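Local coordinates for SnoaL-like domain-containing protein (PDB 4H3U) that is of unknown function but has a ketosteroid isomerase-like fold and may take part in trimethylamine metabolism, at residues 120-125 / 134-139; 59-64 / 138-143. All blocks are in the same frame, centred on the assembly; numbering follows the deposited sequence.

Contact 1: 120-125 / 134-139. With CD (cadmium ion), chain D.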
# COMPACT_ATOMS: atom_id res chain seq x y z
N MSE A 120 0.55 -6.09 3.96
CA MSE A 120 0.51 -4.67 4.15
C MSE A 120 1.85 -4.13 3.78
O MSE A 120 2.87 -4.83 3.87
CB MSE A 120 0.14 -4.36 5.61
CG MSE A 120 -0.08 -2.87 5.94
SE MSE A 120 -0.85 -2.59 7.75
CE MSE A 120 0.49 -3.81 8.51
N ALA A 121 1.81 -2.91 3.26
CA ALA A 121 3.04 -2.12 2.97
C ALA A 121 3.00 -0.93 3.90
O ALA A 121 2.05 -0.14 3.88
CB ALA A 121 3.08 -1.70 1.50
N THR A 122 4.06 -0.75 4.69
CA THR A 122 4.19 0.39 5.56
C THR A 122 5.46 1.15 5.22
O THR A 122 6.55 0.59 5.08
CB THR A 122 4.20 -0.04 7.04
OG1 THR A 122 2.89 -0.55 7.36
CG2 THR A 122 4.58 1.09 7.99
N LEU A 123 5.29 2.44 5.03
CA LEU A 123 6.40 3.35 4.70
C LEU A 123 6.67 4.21 5.91
O LEU A 123 5.79 4.99 6.34
CB LEU A 123 6.03 4.24 3.52
CG LEU A 123 5.51 3.51 2.28
CD1 LEU A 123 5.32 4.47 1.12
CD2 LEU A 123 6.35 2.34 1.84
N LEU A 124 7.91 4.13 6.43
CA LEU A 124 8.30 4.97 7.54
C LEU A 124 9.34 6.00 7.08
O LEU A 124 10.18 5.70 6.23
CB LEU A 124 8.97 4.17 8.66
CG LEU A 124 8.23 3.00 9.25
CD1 LEU A 124 9.04 2.38 10.39
CD2 LEU A 124 6.84 3.42 9.73
N ARG A 125 9.29 7.17 7.66
CA ARG A 125 10.39 8.11 7.64
C ARG A 125 10.86 8.24 9.07
O ARG A 125 10.06 8.35 9.99
CB ARG A 125 10.01 9.44 7.08
CG ARG A 125 11.20 10.34 6.84
CD ARG A 125 10.82 11.64 6.14
NE ARG A 125 10.10 11.27 4.92
CZ ARG A 125 8.78 11.35 4.71
NH1 ARG A 125 8.31 10.87 3.58
NH2 ARG A 125 7.94 11.91 5.59
N ASP A 134 4.49 7.55 9.39
CA ASP A 134 4.11 6.17 9.08
C ASP A 134 2.90 6.26 8.13
O ASP A 134 1.93 6.97 8.43
CB ASP A 134 3.71 5.44 10.37
CG ASP A 134 3.29 3.99 10.19
OD1 ASP A 134 2.42 3.77 9.29
OD2 ASP A 134 3.72 3.14 10.97
N GLN A 135 2.96 5.56 7.02
CA GLN A 135 1.82 5.31 6.13
C GLN A 135 1.63 3.80 6.02
O GLN A 135 2.55 3.09 5.65
CB GLN A 135 2.10 5.84 4.75
CG GLN A 135 2.31 7.33 4.68
CD GLN A 135 2.63 7.72 3.26
OE1 GLN A 135 1.79 7.54 2.36
NE2 GLN A 135 3.86 8.12 3.02
N ASP A 136 0.38 3.35 6.24
CA ASP A 136 -0.00 1.94 6.10
C ASP A 136 -0.94 1.78 4.91
O ASP A 136 -1.91 2.54 4.78
CB ASP A 136 -0.71 1.37 7.32
CG ASP A 136 0.09 1.36 8.59
OD1 ASP A 136 1.35 1.50 8.54
OD2 ASP A 136 -0.53 1.15 9.66
N TYR A 137 -0.65 0.81 4.05
CA TYR A 137 -1.47 0.42 2.89
C TYR A 137 -1.76 -1.07 2.93
O TYR A 137 -0.88 -1.87 3.15
CB TYR A 137 -0.72 0.71 1.58
CG TYR A 137 -0.35 2.11 1.28
CD1 TYR A 137 -1.11 2.88 0.37
CD2 TYR A 137 0.77 2.73 1.85
CE1 TYR A 137 -0.72 4.16 0.02
CE2 TYR A 137 1.14 4.01 1.51
CZ TYR A 137 0.35 4.75 0.60
OH TYR A 137 0.69 6.04 0.25
N TYR A 138 -3.04 -1.44 2.65
CA TYR A 138 -3.45 -2.83 2.62
C TYR A 138 -4.79 -2.91 1.93
O TYR A 138 -5.49 -1.89 1.80
CB TYR A 138 -3.44 -3.54 3.98
CG TYR A 138 -4.24 -2.87 5.07
CD1 TYR A 138 -5.56 -3.20 5.34
CD2 TYR A 138 -3.67 -1.83 5.80
CE1 TYR A 138 -6.25 -2.54 6.35
CE2 TYR A 138 -4.35 -1.18 6.81
CZ TYR A 138 -5.67 -1.53 7.07
OH TYR A 138 -6.37 -0.90 8.08
N SER A 139 -5.21 -4.10 1.53
CA SER A 139 -6.49 -4.25 0.84
C SER A 139 -7.65 -4.36 1.78
O SER A 139 -7.90 -5.42 2.35
CB SER A 139 -6.43 -5.46 -0.08
OG SER A 139 -7.71 -5.71 -0.65
CD CD D . -5.47 -0.51 -0.20
O HOH W 1 5.85 7.70 5.45
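Thr122 and Asp136 run alongside each other, and Thr122 OG1 donates to Asp136 OD1 at 2.8 Å. The hydroxyl comes from above the carboxylate plane, about 56° out of it. Thr122 OG1 lies anti to the carbonyl carbon, beside the backbone N (chi1 -67°), which turns it to this acid. The methyl Thr122 CG2 lies against both acids, nearer to Asp136 OD1 (3.3 Å) than to Asp134. Asp134 OD1 sits 2.6 Å from Asp136 OD1. Leu124 runs alongside Asp134, with Leu124 CD2 3.4 Å from Asp134 OD2. Further along the same face, Met120, a selenomethionine, is extended through chi1 (-174°) and chi2, which in the conformer given carries Met120 SE to 3.5 Å from Tyr138 CD2, an oblique Met-aromatic contact. The backbones beneath pair as antiparallel strands of the hairpin 116-127/130-138, part of the curved sheet of the ketosteroid isomerase-like, SnoaL-type fold. Ala121 with Tyr137 and Leu123 with Gln135 are the hydrogen-bonded pairs; Ala121 N reaches Tyr137 O at 2.9 Å. The Tyr137 ring, on the face that also carries Leu123, has Ala121 O at its edge, near its plane, and Leu123 CD1 approaches the same ring obliquely at 4.2 Å from Tyr137 CE2. Tyr137 OH donates back along its own strand to Gln135 OE1 (2.8 Å), and a water links Leu123 O to Gln135 NE2. In the second shell, Tyr56 OH holds Asp136 OD2, Trp34 packs on Met120, Thr122 and Asp136, and His59 stacks on Tyr137 while its NE2 bonds to Gln135 OE1. Gln135 NE2 also bonds to Glu102 of the second subunit, and the Tyr138 carbonyls of both subunits bind one cadmium ion.

Contact 2: 59-64 / 138-143. With CD (cadmium ion), chain D.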
# COMPACT_ATOMS: atom_id res chain seq x y z
N HIS A 59 -4.19 4.35 5.06
CA HIS A 59 -4.87 4.65 3.81
C HIS A 59 -6.06 3.74 3.54
O HIS A 59 -6.94 4.13 2.77
CB HIS A 59 -3.86 4.62 2.65
CG HIS A 59 -2.88 5.74 2.65
ND1 HIS A 59 -3.16 7.01 2.20
CD2 HIS A 59 -1.58 5.75 3.02
CE1 HIS A 59 -2.07 7.75 2.30
NE2 HIS A 59 -1.09 7.01 2.79
N ALA A 60 -6.04 2.53 4.06
CA ALA A 60 -7.13 1.59 3.80
C ALA A 60 -8.44 2.10 4.44
O ALA A 60 -9.49 2.05 3.83
CB ALA A 60 -6.75 0.19 4.28
N ILE A 61 -8.33 2.53 5.70
CA ILE A 61 -9.46 3.04 6.50
C ILE A 61 -9.67 4.52 6.30
O ILE A 61 -10.80 4.99 6.44
CB ILE A 61 -9.17 2.78 8.04
CG1 ILE A 61 -9.03 1.29 8.33
CG2 ILE A 61 -10.23 3.38 8.97
CD1 ILE A 61 -10.21 0.43 7.95
N GLY A 62 -8.62 5.26 5.98
CA GLY A 62 -8.60 6.68 5.84
C GLY A 62 -8.58 7.40 7.17
O GLY A 62 -9.43 8.23 7.45
N ALA A 63 -7.66 7.01 8.03
CA ALA A 63 -7.49 7.63 9.33
C ALA A 63 -6.15 8.35 9.37
O ALA A 63 -5.15 7.81 8.94
CB ALA A 63 -7.50 6.57 10.42
N THR A 64 -6.15 9.53 9.98
CA THR A 64 -4.98 10.39 10.15
C THR A 64 -4.77 10.85 11.60
O THR A 64 -5.66 11.47 12.20
CB THR A 64 -5.15 11.61 9.21
OG1 THR A 64 -6.34 12.34 9.54
CG2 THR A 64 -5.30 11.16 7.81
N TYR A 138 -3.04 -1.44 2.65
CA TYR A 138 -3.45 -2.83 2.62
C TYR A 138 -4.79 -2.91 1.93
O TYR A 138 -5.49 -1.89 1.80
CB TYR A 138 -3.44 -3.54 3.98
CG TYR A 138 -4.24 -2.87 5.07
CD1 TYR A 138 -5.56 -3.20 5.34
CD2 TYR A 138 -3.67 -1.83 5.80
CE1 TYR A 138 -6.25 -2.54 6.35
CE2 TYR A 138 -4.35 -1.18 6.81
CZ TYR A 138 -5.67 -1.53 7.07
OH TYR A 138 -6.37 -0.90 8.08
N SER A 139 -5.21 -4.10 1.53
CA SER A 139 -6.49 -4.25 0.84
C SER A 139 -7.65 -4.36 1.78
O SER A 139 -7.90 -5.42 2.35
CB SER A 139 -6.43 -5.46 -0.08
OG SER A 139 -7.71 -5.71 -0.65
N LEU A 140 -8.42 -3.29 1.91
CA LEU A 140 -9.64 -3.32 2.73
C LEU A 140 -10.62 -4.32 2.13
O LEU A 140 -11.31 -5.03 2.86
CB LEU A 140 -10.26 -1.94 2.89
CG LEU A 140 -11.48 -1.93 3.83
CD1 LEU A 140 -11.16 -2.34 5.25
CD2 LEU A 140 -12.10 -0.53 3.83
N SER A 141 -10.66 -4.45 0.80
CA SER A 141 -11.60 -5.41 0.17
C SER A 141 -11.28 -6.82 0.64
O SER A 141 -12.20 -7.59 0.92
CB SER A 141 -11.45 -5.29 -1.37
OG SER A 141 -11.97 -4.05 -1.80
N SER A 142 -10.01 -7.16 0.66
CA SER A 142 -9.59 -8.48 1.09
C SER A 142 -9.90 -8.69 2.57
O SER A 142 -10.34 -9.77 2.98
CB SER A 142 -8.12 -8.74 0.78
OG SER A 142 -7.78 -10.11 1.10
N VAL A 143 -9.64 -7.69 3.40
CA VAL A 143 -9.98 -7.77 4.82
C VAL A 143 -11.46 -8.13 5.00
O VAL A 143 -11.84 -9.05 5.73
CB VAL A 143 -9.68 -6.45 5.59
CG1 VAL A 143 -10.29 -6.49 7.02
CG2 VAL A 143 -8.16 -6.22 5.67
CD CD D . -5.47 -0.51 -0.20
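Ala60 CB sits over one face of the Tyr138 ring, a CH-pi contact 3.5 Å from the centroid and only 15° off the ring normal. This contact joins the turn between strands 54-58 and 63-66, which enters the second strand through a G1 beta bulge at Gly62 and Ala63, to the junction between strand 130-138 and helix 140-147 in the cone-like SnoaL fold. Tyr138 takes chi1 54°, its CG between the backbone N and carbonyl carbon, which stands the ring up beside the turn. Ile61 crosses the ring obliquely, its CG1 3.5 Å from Tyr138 OH; that hydroxyl is bonded to Asp58, just before the turn. Replacing Tyr138 with an alanine would probably open a gap beneath the Ala60 methyl and leave Asp58 OD2 without its phenol partner. Beyond the ring, Ile61 and Leu140 meet at about a right angle, Ile61 CD1 to Leu140 CD1 at 4.0 Å. With CG anti to the backbone N (chi1 -175°), the isobutyl end of Leu140 is carried toward the turn, bringing Leu140 CD2 to 3.7 Å from Ala60 O. The helix behind Leu140 is N-capped by Ser139, whose OG accepts from Ser142 N at 3.0 Å.

How the contacts relate
Contact 1 is a buried strand pairing in the middle of the sheet, whereas contact 2 is smaller and only partly buried, where a turn meets the first turn of a helix. Both end on the same piece of chain, sharing Tyr138 and Ser139 as strand 130-138 gives way to helix 140-147. Their chemistry differs accordingly: backbone ladders and buried acids dominate 120-125/134-139, while 59-64/138-143 has no hydrogen bond across it and rests on apolar and CH-pi packing. His59 ties the two together, its N probably bonding to Asp136 O at 2.9 Å. Both contacts border the second subunit, contact 2 through Leu140 against Ser141 of that subunit and contact 1 also along the Tyr137 face of the sheet.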